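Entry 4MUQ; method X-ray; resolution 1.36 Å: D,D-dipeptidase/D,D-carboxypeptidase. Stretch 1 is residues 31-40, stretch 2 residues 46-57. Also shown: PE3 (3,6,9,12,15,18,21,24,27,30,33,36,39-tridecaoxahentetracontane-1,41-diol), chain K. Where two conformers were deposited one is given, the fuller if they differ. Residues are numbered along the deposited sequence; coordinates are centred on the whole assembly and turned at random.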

# COMPACT_ATOMS: atom_id res chain seq x y z
N ASN A 31 2.45 6.12 -14.70
CA ASN A 31 1.18 6.12 -15.41
C ASN A 31 0.04 5.49 -14.61
O ASN A 31 -0.65 4.60 -15.11
CB ASN A 31 1.34 5.41 -16.75
CG ASN A 31 0.22 5.74 -17.72
OD1 ASN A 31 -0.47 6.75 -17.57
ND2 ASN A 31 0.04 4.90 -18.73
N VAL A 32 -0.15 5.96 -13.39
CA VAL A 32 -1.29 5.56 -12.58
C VAL A 32 -2.56 6.00 -13.27
O VAL A 32 -2.68 7.15 -13.69
CB VAL A 32 -1.29 6.23 -11.18
CG1 VAL A 32 -2.43 5.71 -10.33
CG2 VAL A 32 0.02 5.99 -10.48
N LYS A 33 -3.52 5.09 -13.39
CA LYS A 33 -4.85 5.48 -13.84
C LYS A 33 -5.94 4.87 -12.97
O LYS A 33 -5.66 4.11 -12.04
CB LYS A 33 -5.06 5.18 -15.33
CG LYS A 33 -4.23 6.07 -16.24
CD LYS A 33 -4.62 5.95 -17.70
CE LYS A 33 -3.37 5.82 -18.56
NZ LYS A 33 -3.68 5.83 -20.02
N GLY A 34 -7.18 5.21 -13.27
CA GLY A 34 -8.29 4.80 -12.43
C GLY A 34 -8.33 5.61 -11.15
O GLY A 34 -8.88 5.16 -10.15
N LEU A 35 -7.76 6.82 -11.17
CA LEU A 35 -7.81 7.70 -10.01
C LEU A 35 -9.18 8.34 -9.94
O LEU A 35 -9.71 8.79 -10.96
CB LEU A 35 -6.74 8.79 -10.09
CG LEU A 35 -5.31 8.31 -9.92
CD1 LEU A 35 -4.32 9.45 -10.15
CD2 LEU A 35 -5.09 7.71 -8.53
N VAL A 36 -9.75 8.35 -8.74
CA VAL A 36 -11.04 9.00 -8.51
C VAL A 36 -10.98 9.72 -7.17
O VAL A 36 -10.16 9.39 -6.33
CB VAL A 36 -12.21 7.99 -8.50
CG1 VAL A 36 -12.33 7.24 -9.83
CG2 VAL A 36 -12.07 7.03 -7.34
N PRO A 37 -11.87 10.71 -6.98
CA PRO A 37 -11.92 11.36 -5.66
C PRO A 37 -12.29 10.34 -4.60
O PRO A 37 -13.21 9.55 -4.81
CB PRO A 37 -13.03 12.39 -5.83
CG PRO A 37 -13.05 12.69 -7.29
CD PRO A 37 -12.75 11.38 -7.95
N ALA A 38 -11.62 10.39 -3.46
CA ALA A 38 -11.87 9.42 -2.40
C ALA A 38 -13.25 9.59 -1.80
O ALA A 38 -13.88 8.63 -1.39
CB ALA A 38 -10.81 9.52 -1.33
N ASP A 39 -13.72 10.84 -1.76
CA ASP A 39 -14.98 11.16 -1.11
C ASP A 39 -15.52 12.45 -1.71
O ASP A 39 -14.74 13.35 -2.03
CB ASP A 39 -14.75 11.32 0.40
CG ASP A 39 -16.05 11.36 1.20
OD1 ASP A 39 -16.36 10.37 1.88
OD2 ASP A 39 -16.76 12.39 1.14
N ILE A 40 -16.84 12.52 -1.87
CA ILE A 40 -17.58 13.71 -2.31
C ILE A 40 -17.20 14.95 -1.50
O ILE A 40 -17.21 16.09 -2.00
CB ILE A 40 -19.12 13.47 -2.18
CG1 ILE A 40 -19.64 12.56 -3.30
CG2 ILE A 40 -19.92 14.76 -2.13
CD1 ILE A 40 -18.86 12.68 -4.58
N LEU A 46 -7.42 12.39 -4.45
CA LEU A 46 -7.68 11.25 -5.33
C LEU A 46 -7.01 10.00 -4.82
O LEU A 46 -6.00 10.07 -4.12
CB LEU A 46 -7.15 11.55 -6.73
CG LEU A 46 -7.54 12.88 -7.36
CD1 LEU A 46 -6.91 13.01 -8.74
CD2 LEU A 46 -9.06 13.00 -7.44
N MET A 47 -7.60 8.85 -5.14
CA MET A 47 -7.02 7.54 -4.85
C MET A 47 -7.37 6.61 -5.99
O MET A 47 -8.30 6.89 -6.75
CB MET A 47 -7.60 6.94 -3.56
CG MET A 47 -7.26 7.69 -2.29
SD MET A 47 -5.52 7.66 -1.89
CE MET A 47 -5.32 5.95 -1.37
N LYS A 48 -6.67 5.49 -6.10
CA LYS A 48 -7.12 4.47 -7.05
C LYS A 48 -8.54 4.06 -6.67
O LYS A 48 -8.87 3.95 -5.47
CB LYS A 48 -6.19 3.26 -7.05
CG LYS A 48 -4.83 3.50 -7.70
CD LYS A 48 -4.12 2.19 -8.03
CE LYS A 48 -4.89 1.39 -9.08
NZ LYS A 48 -4.74 1.95 -10.45
N ARG A 49 -9.38 3.84 -7.68
CA ARG A 49 -10.80 3.59 -7.49
C ARG A 49 -11.10 2.48 -6.48
O ARG A 49 -11.91 2.66 -5.57
CB ARG A 49 -11.47 3.26 -8.84
CG ARG A 49 -12.97 2.99 -8.75
CD ARG A 49 -13.58 2.66 -10.11
NE ARG A 49 -13.89 3.86 -10.89
CZ ARG A 49 -13.15 4.33 -11.89
NH1 ARG A 49 -12.03 3.71 -12.25
NH2 ARG A 49 -13.52 5.44 -12.53
N ASP A 50 -10.46 1.33 -6.64
CA ASP A 50 -10.74 0.21 -5.74
C ASP A 50 -10.30 0.53 -4.31
O ASP A 50 -10.95 0.10 -3.35
CB ASP A 50 -10.13 -1.09 -6.27
CG ASP A 50 -10.74 -1.52 -7.59
OD1 ASP A 50 -11.91 -1.18 -7.85
OD2 ASP A 50 -10.03 -2.18 -8.38
N VAL A 51 -9.24 1.31 -4.17
CA VAL A 51 -8.75 1.74 -2.86
C VAL A 51 -9.72 2.73 -2.19
O VAL A 51 -10.00 2.65 -0.98
CB VAL A 51 -7.34 2.33 -2.97
CG1 VAL A 51 -6.81 2.68 -1.61
CG2 VAL A 51 -6.40 1.34 -3.66
N ALA A 52 -10.24 3.69 -2.96
CA ALA A 52 -11.26 4.61 -2.46
C ALA A 52 -12.47 3.82 -1.97
O ALA A 52 -13.05 4.12 -0.93
CB ALA A 52 -11.67 5.60 -3.54
N ASN A 53 -12.85 2.78 -2.71
CA ASN A 53 -13.99 1.97 -2.30
C ASN A 53 -13.73 1.26 -0.97
O ASN A 53 -14.62 1.21 -0.12
CB ASN A 53 -14.39 1.00 -3.40
CG ASN A 53 -14.99 1.71 -4.60
OD1 ASN A 53 -15.45 2.85 -4.49
ND2 ASN A 53 -14.97 1.05 -5.76
N VAL A 54 -12.52 0.74 -0.79
CA VAL A 54 -12.18 0.06 0.45
C VAL A 54 -12.19 1.02 1.63
O VAL A 54 -12.69 0.70 2.72
CB VAL A 54 -10.82 -0.65 0.32
CG1 VAL A 54 -10.28 -1.05 1.67
CG2 VAL A 54 -10.94 -1.86 -0.59
N LEU A 55 -11.67 2.23 1.41
CA LEU A 55 -11.64 3.24 2.45
C LEU A 55 -13.07 3.52 2.92
O LEU A 55 -13.33 3.58 4.12
CB LEU A 55 -11.00 4.53 1.93
CG LEU A 55 -10.52 5.50 3.01
CD1 LEU A 55 -9.40 4.86 3.82
CD2 LEU A 55 -10.06 6.80 2.37
N GLN A 56 -14.00 3.67 1.98
CA GLN A 56 -15.39 3.89 2.35
C GLN A 56 -15.95 2.73 3.18
O GLN A 56 -16.69 2.96 4.14
CB GLN A 56 -16.26 4.13 1.11
CG GLN A 56 -16.01 5.46 0.42
CD GLN A 56 -16.33 6.65 1.31
OE1 GLN A 56 -17.23 6.58 2.16
NE2 GLN A 56 -15.60 7.74 1.13
N LEU A 57 -15.61 1.50 2.81
CA LEU A 57 -16.05 0.34 3.59
C LEU A 57 -15.55 0.40 5.04
O LEU A 57 -16.29 0.08 5.97
CB LEU A 57 -15.59 -0.97 2.93
CG LEU A 57 -16.23 -1.37 1.60
CD1 LEU A 57 -15.57 -2.62 1.05
CD2 LEU A 57 -17.72 -1.60 1.76
O43 PE3 K . -10.48 4.92 -15.28
C42 PE3 K . -10.08 5.10 -16.65
C41 PE3 K . -9.50 6.50 -16.85
O40 PE3 K . -8.36 6.63 -15.97
C39 PE3 K . -7.65 7.89 -16.05
C38 PE3 K . -8.34 9.22 -15.71
O37 PE3 K . -9.45 9.56 -16.55
O HOH W 1 -12.90 6.64 0.09

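A loop leads stretch 1 into a short strand that lies beside the strand opening stretch 2, then the chain turns along the helix that follows it. A loop held by Lys-48 and the start of the helix comes first, then antiparallel pairing with packing on Val-36 and Pro-37, then Gln-56 at the corner.

Asn-31 stays clear of the partner. Val-32 points toward it but touches lightly, its CG1 4.2 Å from CG of Lys-48. At Lys-33 the backbone does the work while its CA-to-CB bond points away: Lys-48 NZ donates to Lys-33 O at 2.8 Å. The CA-to-CB bond of Lys-48 also points away, so its chain must curl back, and chi3 and chi4 near +60° (both p) bring the amine to the carbonyl.

Gly-34 has a positive phi of 75°, which by itself favours glycine. Its carbonyl accepts from Arg-49 N, the first residue of the helix, at 2.8 Å between Gly-34 O and Arg-49 N, so one backbone bond ties the loop to the helix start. Its own amide turns to the bound PE3, with Gly-34 N 3.3 Å from PE3 O40.

The strands then pair antiparallel. Leu-35 sits opposite Lys-48 in a non-hydrogen-bonded pair, and its CA makes a CA-H...O contact of 3.4 Å with Met-47 O. Met-47 O also accepts from Val-36 N at 2.9 Å, and Met-47 N returns the bond to Val-36 O, also at 2.9 Å. Both bonds are nearly straight, at 171° and 166°. Val-36 and Met-47 share a face of the sheet, and there Val-36 meets the helix: its CG2 lies 4.1 Å from CB of Ala-52, while its CG1 covers one face of the Arg-49 guanidinium, 3.5 Å from NH2. A branched residue thus spans apolar and cationic neighbours.

Pro-37, paired with Leu-46, has no amide hydrogen to give, and the non-hydrogen-bonded position asks for none. Its CG packs 4.0 Å from CD2 of Leu-46.

At Ala-38 the chain turns a corner. Two alanines meet where the backbones are close: Ala-38 CA is 4.8 Å from Ala-52 CA and 4.0 Å from Ala-52 CB. Ala-38 CB also packs 4.1 Å from Met-47 CG. Gln-56 closes the contact, its NE2 donating to Ala-38 O at 3.2 Å and to Asp-39 OD1 at 2.8 Å. A water reinforces the corner, donating to Ala-38 O and Ala-52 O and accepting from Gln-56 NE2. Ile-40 points away and takes no part.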